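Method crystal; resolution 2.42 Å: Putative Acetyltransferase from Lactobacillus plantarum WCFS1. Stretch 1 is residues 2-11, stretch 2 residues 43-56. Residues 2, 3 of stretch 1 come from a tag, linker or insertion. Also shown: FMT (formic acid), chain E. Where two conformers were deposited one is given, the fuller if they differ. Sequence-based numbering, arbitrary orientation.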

# COMPACT_ATOMS: atom_id res chain seq x y z
N ASN A 2 14.17 -38.35 -12.23
CA ASN A 2 13.26 -37.50 -11.47
C ASN A 2 13.86 -36.14 -11.08
O ASN A 2 14.59 -36.02 -10.09
CB ASN A 2 12.76 -38.21 -10.21
CG ASN A 2 11.80 -37.34 -9.39
OD1 ASN A 2 10.91 -36.70 -9.94
ND2 ASN A 2 11.99 -37.33 -8.07
N ALA A 3 13.54 -35.12 -11.87
CA ALA A 3 13.94 -33.76 -11.56
C ALA A 3 12.85 -33.03 -10.76
O ALA A 3 11.66 -33.35 -10.87
CB ALA A 3 14.27 -33.00 -12.85
N MSE A 4 13.26 -32.06 -9.95
CA MSE A 4 12.34 -31.10 -9.35
C MSE A 4 11.57 -30.38 -10.45
O MSE A 4 12.15 -30.03 -11.49
CB MSE A 4 13.14 -30.10 -8.50
CG MSE A 4 12.34 -28.93 -7.94
SE MSE A 4 12.30 -27.31 -9.05
CE MSE A 4 14.17 -26.81 -8.90
N LYS A 5 10.28 -30.16 -10.25
CA LYS A 5 9.47 -29.48 -11.26
C LYS A 5 8.57 -28.36 -10.70
O LYS A 5 8.03 -28.48 -9.60
CB LYS A 5 8.61 -30.50 -12.01
CG LYS A 5 8.02 -29.98 -13.31
CD LYS A 5 7.11 -31.03 -13.93
CE LYS A 5 6.69 -30.64 -15.34
NZ LYS A 5 5.62 -31.55 -15.85
N ILE A 6 8.39 -27.30 -11.48
CA ILE A 6 7.51 -26.19 -11.12
C ILE A 6 6.37 -26.01 -12.12
O ILE A 6 6.60 -25.99 -13.33
CB ILE A 6 8.30 -24.86 -11.01
CG1 ILE A 6 9.31 -24.91 -9.85
CG2 ILE A 6 7.35 -23.67 -10.86
CD1 ILE A 6 10.38 -23.79 -9.89
N ILE A 7 5.14 -25.85 -11.63
CA ILE A 7 3.95 -25.74 -12.48
C ILE A 7 3.09 -24.50 -12.19
O ILE A 7 2.75 -24.24 -11.04
CB ILE A 7 3.08 -27.04 -12.39
CG1 ILE A 7 3.86 -28.24 -12.94
CG2 ILE A 7 1.72 -26.87 -13.13
CD1 ILE A 7 3.07 -29.52 -12.94
N PHE A 8 2.76 -23.76 -13.24
CA PHE A 8 1.87 -22.60 -13.15
C PHE A 8 0.58 -22.88 -13.92
O PHE A 8 0.61 -22.93 -15.15
CB PHE A 8 2.52 -21.34 -13.78
CG PHE A 8 3.78 -20.88 -13.10
CD1 PHE A 8 3.72 -20.07 -11.97
CD2 PHE A 8 5.03 -21.22 -13.62
CE1 PHE A 8 4.91 -19.62 -11.35
CE2 PHE A 8 6.21 -20.78 -13.01
CZ PHE A 8 6.15 -19.98 -11.87
N SER A 9 -0.56 -23.03 -13.24
CA SER A 9 -1.81 -23.34 -13.95
C SER A 9 -3.04 -23.45 -13.05
O SER A 9 -2.93 -23.55 -11.83
CB SER A 9 -1.67 -24.63 -14.78
OG SER A 9 -1.93 -25.79 -14.01
N ALA A 10 -4.22 -23.49 -13.69
CA ALA A 10 -5.50 -23.61 -13.00
C ALA A 10 -6.13 -25.02 -13.07
O ALA A 10 -7.33 -25.17 -12.85
CB ALA A 10 -6.48 -22.58 -13.54
N SER A 11 -5.33 -26.05 -13.38
CA SER A 11 -5.88 -27.40 -13.53
C SER A 11 -6.37 -28.00 -12.21
O SER A 11 -5.86 -27.67 -11.14
CB SER A 11 -4.87 -28.34 -14.21
OG SER A 11 -3.87 -28.81 -13.31
N THR A 43 -11.48 -19.64 -7.46
CA THR A 43 -12.38 -20.17 -8.49
C THR A 43 -11.61 -21.13 -9.41
O THR A 43 -10.40 -21.30 -9.26
CB THR A 43 -12.93 -19.03 -9.37
OG1 THR A 43 -11.88 -18.54 -10.22
CG2 THR A 43 -13.50 -17.87 -8.52
N ASP A 44 -12.33 -21.73 -10.37
CA ASP A 44 -11.75 -22.63 -11.37
C ASP A 44 -10.76 -21.94 -12.28
O ASP A 44 -9.93 -22.59 -12.93
CB ASP A 44 -12.86 -23.21 -12.25
CG ASP A 44 -13.70 -24.23 -11.54
OD1 ASP A 44 -13.16 -24.87 -10.63
OD2 ASP A 44 -14.88 -24.38 -11.90
N GLN A 45 -10.86 -20.62 -12.34
CA GLN A 45 -10.07 -19.80 -13.25
C GLN A 45 -8.80 -19.26 -12.59
O GLN A 45 -7.94 -18.66 -13.27
CB GLN A 45 -10.90 -18.61 -13.76
CG GLN A 45 -11.88 -18.94 -14.90
CD GLN A 45 -13.33 -18.96 -14.46
OE1 GLN A 45 -13.68 -18.50 -13.37
NE2 GLN A 45 -14.20 -19.49 -15.32
N CYS A 46 -8.68 -19.43 -11.27
CA CYS A 46 -7.51 -18.90 -10.55
C CYS A 46 -6.28 -19.78 -10.78
O CYS A 46 -6.36 -21.00 -10.68
CB CYS A 46 -7.80 -18.78 -9.05
SG CYS A 46 -6.49 -17.91 -8.10
N GLU A 47 -5.14 -19.15 -11.07
CA GLU A 47 -3.89 -19.88 -11.30
C GLU A 47 -3.01 -19.98 -10.06
O GLU A 47 -2.87 -19.00 -9.32
CB GLU A 47 -3.11 -19.26 -12.46
CG GLU A 47 -3.85 -19.41 -13.79
CD GLU A 47 -3.10 -18.83 -14.98
OE1 GLU A 47 -2.76 -17.62 -14.96
OE2 GLU A 47 -2.88 -19.59 -15.94
N TYR A 48 -2.40 -21.14 -9.84
CA TYR A 48 -1.51 -21.31 -8.68
C TYR A 48 -0.12 -21.75 -9.12
O TYR A 48 0.03 -22.39 -10.16
CB TYR A 48 -2.12 -22.31 -7.67
CG TYR A 48 -3.55 -21.97 -7.27
CD1 TYR A 48 -3.81 -21.27 -6.09
CD2 TYR A 48 -4.63 -22.30 -8.09
CE1 TYR A 48 -5.11 -20.94 -5.72
CE2 TYR A 48 -5.94 -21.95 -7.74
CZ TYR A 48 -6.18 -21.27 -6.54
OH TYR A 48 -7.46 -20.91 -6.16
N ALA A 49 0.90 -21.38 -8.35
CA ALA A 49 2.27 -21.84 -8.60
C ALA A 49 2.63 -22.94 -7.59
O ALA A 49 2.54 -22.71 -6.39
CB ALA A 49 3.28 -20.66 -8.50
N VAL A 50 3.03 -24.12 -8.09
CA VAL A 50 3.40 -25.24 -7.22
C VAL A 50 4.76 -25.86 -7.58
O VAL A 50 5.01 -26.17 -8.75
CB VAL A 50 2.29 -26.36 -7.22
CG1 VAL A 50 2.66 -27.52 -6.29
CG2 VAL A 50 0.94 -25.79 -6.84
N LEU A 51 5.63 -26.05 -6.57
CA LEU A 51 6.92 -26.74 -6.74
C LEU A 51 6.86 -28.20 -6.26
O LEU A 51 6.51 -28.49 -5.11
CB LEU A 51 8.07 -25.98 -6.05
CG LEU A 51 9.54 -26.40 -6.31
CD1 LEU A 51 10.54 -25.24 -6.17
CD2 LEU A 51 10.00 -27.63 -5.47
N TYR A 52 7.20 -29.13 -7.16
CA TYR A 52 7.15 -30.58 -6.89
C TYR A 52 8.57 -31.20 -6.85
O TYR A 52 9.39 -30.96 -7.75
CB TYR A 52 6.37 -31.29 -8.00
CG TYR A 52 4.92 -30.87 -8.19
CD1 TYR A 52 3.88 -31.64 -7.64
CD2 TYR A 52 4.57 -29.74 -8.94
CE1 TYR A 52 2.54 -31.27 -7.82
CE2 TYR A 52 3.24 -29.37 -9.12
CZ TYR A 52 2.22 -30.14 -8.56
OH TYR A 52 0.89 -29.79 -8.73
N LEU A 53 8.85 -32.00 -5.82
CA LEU A 53 10.10 -32.78 -5.85
C LEU A 53 9.88 -34.01 -6.71
O LEU A 53 10.73 -34.40 -7.50
CB LEU A 53 10.53 -33.20 -4.45
CG LEU A 53 11.12 -32.11 -3.57
CD1 LEU A 53 11.82 -32.75 -2.38
CD2 LEU A 53 12.09 -31.25 -4.36
N GLN A 54 8.71 -34.62 -6.54
CA GLN A 54 8.27 -35.70 -7.39
C GLN A 54 6.84 -35.36 -7.79
O GLN A 54 6.24 -34.43 -7.23
CB GLN A 54 8.30 -37.03 -6.63
CG GLN A 54 9.57 -37.29 -5.85
CD GLN A 54 9.42 -38.46 -4.89
OE1 GLN A 54 8.39 -39.16 -4.90
NE2 GLN A 54 10.43 -38.69 -4.06
N PRO A 55 6.29 -36.11 -8.75
CA PRO A 55 4.93 -35.91 -9.27
C PRO A 55 3.87 -36.14 -8.20
O PRO A 55 2.75 -35.61 -8.31
CB PRO A 55 4.81 -36.96 -10.37
CG PRO A 55 6.23 -37.25 -10.79
CD PRO A 55 7.05 -37.10 -9.54
N ASP A 56 4.20 -36.92 -7.18
CA ASP A 56 3.28 -37.12 -6.06
C ASP A 56 3.68 -36.36 -4.80
O ASP A 56 3.21 -36.67 -3.70
CB ASP A 56 3.07 -38.63 -5.76
CG ASP A 56 4.37 -39.36 -5.37
OD1 ASP A 56 5.47 -38.77 -5.47
OD2 ASP A 56 4.27 -40.55 -4.98
C FMT E . 11.03 -26.62 -13.16
O1 FMT E . 12.12 -26.04 -13.27
O2 FMT E . 10.11 -26.58 -13.99
O HOH W 1 -3.83 -22.51 -16.59

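Six backbone hydrogen bonds hold the stretches together, arranged as three reciprocal pairs. Lys5 N donates to Tyr52 O at 2.8 Å (N-H...O angle 169°), and Tyr52 N returns a bond to Lys5 O at 2.7 Å (174°). Two residues on, Ile7 N reaches Val50 O at 2.9 Å and Val50 N reaches Ile7 O at 3.0 Å, both at 165°. The last pair is longer but still well aligned: Ser9 N to Tyr48 O and Tyr48 N to Ser9 O, each 3.2 Å, at 162° and 178°. Such two-way bonding at alternate residues is the signature of an antiparallel ladder, and the strand axes agree, running at 163° to each other with a closest approach of 4.7 Å.

Ile6-Leu51 and Phe8-Ala49 are the intervening non-hydrogen-bonded pairs, with CA atoms 4.5 and 4.6 Å apart against 5.1 to 5.7 Å in the bonded pairs. This closeness brings CA-H groups to carbonyls already engaged in the ladder, as in Ile6 CA to Val50 O at 3.4 Å and Phe8 CA to Tyr48 O at 3.5 Å.

Beyond the strands the polar contacts thin out. Asn2, a tag residue with high B factors, makes a weak hydrogen bond from ND2 to Leu53 O (3.2 Å, 133°). At the other end, a water bridges the stretches: it accepts from Ala10 N and donates to Glu47 OE2, each at 3.1 Å from its oxygen. The outward-facing NH of Ile6, unused by the ladder, donates to O2 of the formic acid at 3.1 Å, probably a crystallisation additive.

The alternation of the strands sorts the side chains onto two faces. Ile6, Phe8, Ala49 and Leu51 share one, where Ile6 CG1 lies 3.8 Å from Leu51 CG and Phe8 CE1 lies 3.4 Å from Ala49 CB; the small alanine methyl meets the aromatic ring obliquely. Leu51 also receives Met4, a selenomethionine, with Met4 CG 3.6 Å from Leu51 CD2. On the other face, Ile7 CD1 approaches Tyr52 CE2 at 3.8 Å, an aliphatic-aromatic contact, while the extended Lys5 side chain leads away from the partner strand.

Ala10 continues the packing past the strand. Its CB rests 3.5 Å from Asp44 O and 3.3 Å from Cys46 O, against the type I turn from Thr43 to Cys46, which is closed by Cys46 N bonding to Thr43 O at 3.2 Å. Altogether the contact buries 761 Å², summed over both stretches.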